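Side-chain contacts in dihydropteridine reductase (Caenorhabditis elegans, PDB 1OOE), which probably reduces quinonoid dihydrobiopterin to tetrahydrobiopterin with NADH or NADPH, working as a homodimer of the short-chain dehydrogenase/reductase family: residues I7-K12 and A109-L114; E21-N26 and G75-A80. One frame throughout, in Å; residues are numbered along the deposited sequence. Where two conformers were deposited one is given.

Contact 1 (I7-K12 and A109-L114); sequences IVYGGK and AIAAKL
Tyr9 and Ile110 meet where the first strand of a Rossmann fold, 4-9, faces a helix packed on one face of the sheet, 93-118, and the pair illustrates how one long aromatic side chain can span the gap between the two layers. The backbones stay well apart, the closest CA atoms, those of Tyr9 and Ala111, being 7.2 Å from each other, and no hydrogen bond passes between the segments. Tyr9 does the bridging: with CG set anti to the backbone N (chi1 -160°), its ring reaches from the strand to the helix and crosses the Ile110 side chain at about a right angle. The gamma methyl CG2 of Ile110 lies in the ring plane, against the edge, 3.9 Å from Tyr9 CE2. Further out, Ile110 CD1 stands 3.9 Å from the phenol oxygen OH of Tyr9. An alanine in place of Tyr9 would probably open a gap between strand and helix and leave the methyls of Ile110 without the ring they rest against. Ile33 and Ile60 also touch Tyr9, which is buried. Packing is looser toward Ile7 and Leu114: both direct their CB toward the opposite segment, yet Leu114 CD1 stays 4.5 Å from Tyr9 CD2, and Ile7 CD1 4.8 Å from Leu114 CD1. The solvent side belongs to Lys12, beyond the strand end, where Gly10 leads into Gly11, the first glycine of a sequence consistent with the Rossmann-type GxGxxG pattern; Lys12 NZ hydrogen-bonds to Ala37 O. Back in the interior, the small methyl CB of Ala111 approaches Tyr9 CD2 obliquely, at 4.1 Å.

Contact 2 (E21-N26 and G75-A80); sequences EFFKKN and GVFCVA
Phe23 and Phe77 carry this contact between them, two phenylalanines reaching from opposite directions into the space between helix 14-25 and strand 73-78. Their rings are neither stacked nor perpendicular: the planes are inclined at 50° and the centroids lie 5.0 Å apart. Phe77 leads with its outer atoms, CE2 sitting above one face of the Phe23 ring, displaced toward the rim and 3.4 Å from Phe23 CZ. Its neighbour CZ follows, 3.5 Å from the same Phe23 CZ, so the far end of each ring does the touching. The helix and strand backbones remain distant, 10.7 Å at the nearest CA atoms, those of Phe23 and Gly75, and the interaction is purely apolar.

Around the two rings lies a second shell. In Phe77, CG stands beside the backbone N (chi1 -46°), and the ring folds back along its own strand over Gly75, where a beta carbon would collide with Phe77 CE1. Val6 touches both phenylalanines, while Tyr28 meets Phe23 edge-to-face. Farther out, the amide of Asn26 finishes the helix end by turning back: ND2 donates to the carbonyl O of Phe22 at 2.9 Å, nearly straight at 164°, from above the carbonyl plane, and the same nitrogen lies over the centre of the Phe22 ring. Phe22 and Asn26 rest on Leu206 of helix 198-210, and Phe77 reaches Thr209 of that helix, so the aromatic pair lies between helices 14-25 and 198-210 and the sheet strands 4-9 and 73-78.

Overall arrangement
Contacts 1 and 2 have centres 10 Å apart and share the central sheet of the Rossmann fold, in which strands 4-9 and 73-78 are parallel neighbours. Backbone hydrogen bonds from Ile7 O and Tyr9 N to Phe77 join them directly, and Ala111 packs on Cys78. The side chains alternate along the strands, so contact 1 faces helix 93-118 on one side of the sheet and contact 2 faces helix 14-25 on the other. Along the chain, contact 2 is nested within the loop closed by contact 1. Together they join the sheet to a helix on each face, as in the three-layer architecture of short-chain dehydrogenases.

Contact 1 (I7-K12 and A109-L114)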
# COMPACT_ATOMS: atom_id res chain seq x y z
N ILE A 7 -10.37 -20.51 9.30
CA ILE A 7 -11.13 -19.29 9.02
C ILE A 7 -10.97 -18.95 7.55
O ILE A 7 -9.86 -18.96 7.02
CB ILE A 7 -10.59 -18.10 9.86
CG1 ILE A 7 -10.90 -18.32 11.34
CG2 ILE A 7 -11.19 -16.78 9.35
CD1 ILE A 7 -10.27 -17.28 12.25
N VAL A 8 -12.08 -18.67 6.88
CA VAL A 8 -12.05 -18.28 5.47
C VAL A 8 -12.64 -16.88 5.40
O VAL A 8 -13.84 -16.69 5.60
CB VAL A 8 -12.91 -19.23 4.58
CG1 VAL A 8 -12.88 -18.74 3.13
CG2 VAL A 8 -12.37 -20.65 4.65
N TYR A 9 -11.77 -15.91 5.14
CA TYR A 9 -12.16 -14.51 5.04
C TYR A 9 -12.45 -14.31 3.55
O TYR A 9 -11.53 -14.25 2.73
CB TYR A 9 -10.98 -13.64 5.49
CG TYR A 9 -11.30 -12.22 5.89
CD1 TYR A 9 -12.16 -11.42 5.13
CD2 TYR A 9 -10.69 -11.65 7.01
CE1 TYR A 9 -12.40 -10.09 5.48
CE2 TYR A 9 -10.92 -10.32 7.36
CZ TYR A 9 -11.77 -9.55 6.59
OH TYR A 9 -11.97 -8.23 6.93
N GLY A 10 -13.73 -14.24 3.22
CA GLY A 10 -14.16 -14.09 1.83
C GLY A 10 -14.82 -15.38 1.37
O GLY A 10 -14.74 -15.75 0.19
N GLY A 11 -15.49 -16.05 2.30
CA GLY A 11 -16.15 -17.32 2.00
C GLY A 11 -17.34 -17.30 1.06
O GLY A 11 -17.88 -18.36 0.72
N LYS A 12 -17.77 -16.11 0.65
CA LYS A 12 -18.90 -15.99 -0.27
C LYS A 12 -18.45 -15.94 -1.72
O LYS A 12 -19.26 -16.13 -2.63
CB LYS A 12 -19.72 -14.73 0.05
CG LYS A 12 -20.40 -14.74 1.41
CD LYS A 12 -21.41 -15.89 1.53
CE LYS A 12 -22.60 -15.69 0.60
NZ LYS A 12 -23.62 -16.76 0.75
N ALA A 109 -5.05 -7.13 6.43
CA ALA A 109 -4.56 -6.69 7.73
C ALA A 109 -5.37 -7.28 8.88
O ALA A 109 -4.81 -7.69 9.89
CB ALA A 109 -4.58 -5.18 7.82
N ILE A 110 -6.69 -7.32 8.73
CA ILE A 110 -7.54 -7.89 9.79
C ILE A 110 -7.30 -9.40 9.86
O ILE A 110 -7.31 -9.98 10.95
CB ILE A 110 -9.03 -7.56 9.54
CG1 ILE A 110 -9.25 -6.05 9.69
CG2 ILE A 110 -9.91 -8.31 10.55
CD1 ILE A 110 -10.66 -5.58 9.41
N ALA A 111 -7.07 -10.03 8.71
CA ALA A 111 -6.79 -11.47 8.72
C ALA A 111 -5.50 -11.71 9.51
O ALA A 111 -5.41 -12.66 10.29
CB ALA A 111 -6.65 -11.99 7.28
N ALA A 112 -4.51 -10.84 9.30
CA ALA A 112 -3.24 -10.96 10.01
C ALA A 112 -3.46 -10.78 11.51
O ALA A 112 -2.91 -11.54 12.31
CB ALA A 112 -2.24 -9.93 9.49
N LYS A 113 -4.25 -9.78 11.89
CA LYS A 113 -4.54 -9.53 13.30
C LYS A 113 -5.19 -10.77 13.92
O LYS A 113 -4.87 -11.14 15.05
CB LYS A 113 -5.47 -8.32 13.45
CG LYS A 113 -5.73 -7.91 14.90
CD LYS A 113 -4.45 -7.46 15.60
CE LYS A 113 -4.69 -7.14 17.07
NZ LYS A 113 -3.48 -6.56 17.71
N LEU A 114 -6.10 -11.39 13.18
CA LEU A 114 -6.78 -12.59 13.67
C LEU A 114 -5.76 -13.71 13.91
O LEU A 114 -5.85 -14.43 14.90
CB LEU A 114 -7.84 -13.05 12.67
CG LEU A 114 -9.11 -12.21 12.61
CD1 LEU A 114 -9.94 -12.58 11.38
CD2 LEU A 114 -9.92 -12.43 13.88

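Contact 2 (E21-N26 and G75-A80)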
# COMPACT_ATOMS: atom_id res chain seq x y z
N GLU A 21 -15.92 -25.22 1.34
CA GLU A 21 -16.53 -26.52 1.08
C GLU A 21 -15.52 -27.66 1.16
O GLU A 21 -15.80 -28.72 1.71
CB GLU A 21 -17.20 -26.54 -0.30
CG GLU A 21 -18.46 -25.69 -0.42
CD GLU A 21 -19.53 -26.09 0.57
OE1 GLU A 21 -19.58 -27.29 0.94
OE2 GLU A 21 -20.33 -25.22 0.97
N PHE A 22 -14.33 -27.43 0.60
CA PHE A 22 -13.28 -28.44 0.59
C PHE A 22 -12.81 -28.83 1.99
O PHE A 22 -12.67 -30.02 2.29
CB PHE A 22 -12.10 -27.96 -0.24
CG PHE A 22 -11.08 -29.03 -0.52
CD1 PHE A 22 -11.38 -30.09 -1.37
CD2 PHE A 22 -9.83 -28.99 0.08
CE1 PHE A 22 -10.43 -31.09 -1.63
CE2 PHE A 22 -8.88 -29.98 -0.17
CZ PHE A 22 -9.18 -31.03 -1.02
N PHE A 23 -12.55 -27.85 2.84
CA PHE A 23 -12.10 -28.16 4.20
C PHE A 23 -13.20 -28.84 5.00
O PHE A 23 -12.92 -29.73 5.81
CB PHE A 23 -11.61 -26.89 4.92
CG PHE A 23 -10.17 -26.56 4.64
CD1 PHE A 23 -9.79 -26.06 3.40
CD2 PHE A 23 -9.19 -26.79 5.61
CE1 PHE A 23 -8.44 -25.80 3.12
CE2 PHE A 23 -7.85 -26.54 5.34
CZ PHE A 23 -7.47 -26.04 4.09
N LYS A 24 -14.44 -28.42 4.77
CA LYS A 24 -15.58 -29.01 5.46
C LYS A 24 -15.68 -30.49 5.08
O LYS A 24 -15.89 -31.35 5.95
CB LYS A 24 -16.86 -28.28 5.04
CG LYS A 24 -18.10 -28.69 5.81
CD LYS A 24 -19.33 -27.97 5.27
CE LYS A 24 -20.58 -28.34 6.05
NZ LYS A 24 -21.79 -27.68 5.50
N LYS A 25 -15.51 -30.78 3.80
CA LYS A 25 -15.58 -32.16 3.32
C LYS A 25 -14.47 -32.99 3.94
O LYS A 25 -14.60 -34.21 4.10
CB LYS A 25 -15.47 -32.20 1.79
CG LYS A 25 -15.47 -33.62 1.21
CD LYS A 25 -15.26 -33.62 -0.30
CE LYS A 25 -16.42 -32.94 -1.02
NZ LYS A 25 -17.72 -33.60 -0.73
N ASN A 26 -13.37 -32.33 4.30
CA ASN A 26 -12.23 -33.01 4.90
C ASN A 26 -12.19 -32.99 6.42
O ASN A 26 -11.13 -33.09 7.03
CB ASN A 26 -10.94 -32.44 4.32
CG ASN A 26 -10.61 -33.02 2.95
OD1 ASN A 26 -10.07 -34.12 2.85
ND2 ASN A 26 -10.96 -32.29 1.90
N GLY A 75 -5.52 -22.61 10.48
CA GLY A 75 -5.23 -21.73 9.36
C GLY A 75 -6.23 -20.60 9.20
O GLY A 75 -7.38 -20.70 9.63
N VAL A 76 -5.76 -19.51 8.62
CA VAL A 76 -6.57 -18.33 8.33
C VAL A 76 -6.30 -18.09 6.85
O VAL A 76 -5.16 -17.85 6.45
CB VAL A 76 -6.10 -17.10 9.16
CG1 VAL A 76 -6.89 -15.85 8.75
CG2 VAL A 76 -6.30 -17.37 10.65
N PHE A 77 -7.35 -18.18 6.03
CA PHE A 77 -7.20 -17.99 4.59
C PHE A 77 -7.98 -16.77 4.14
O PHE A 77 -9.20 -16.74 4.25
CB PHE A 77 -7.71 -19.23 3.85
CG PHE A 77 -7.24 -20.54 4.43
CD1 PHE A 77 -5.90 -20.73 4.77
CD2 PHE A 77 -8.13 -21.59 4.62
CE1 PHE A 77 -5.46 -21.95 5.29
CE2 PHE A 77 -7.70 -22.81 5.14
CZ PHE A 77 -6.37 -22.99 5.48
N CYS A 78 -7.27 -15.76 3.63
CA CYS A 78 -7.91 -14.53 3.18
C CYS A 78 -7.92 -14.40 1.66
O CYS A 78 -6.86 -14.24 1.05
CB CYS A 78 -7.20 -13.32 3.79
SG CYS A 78 -8.01 -11.74 3.48
N VAL A 79 -9.11 -14.47 1.07
CA VAL A 79 -9.26 -14.37 -0.38
C VAL A 79 -10.31 -13.32 -0.76
O VAL A 79 -10.85 -13.35 -1.87
CB VAL A 79 -9.68 -15.74 -0.98
CG1 VAL A 79 -8.53 -16.73 -0.82
CG2 VAL A 79 -10.94 -16.27 -0.29
N ALA A 80 -10.56 -12.38 0.14
CA ALA A 80 -11.54 -11.33 -0.10
C ALA A 80 -11.06 -10.23 -1.04
O ALA A 80 -9.86 -10.03 -1.22
CB ALA A 80 -11.96 -10.71 1.23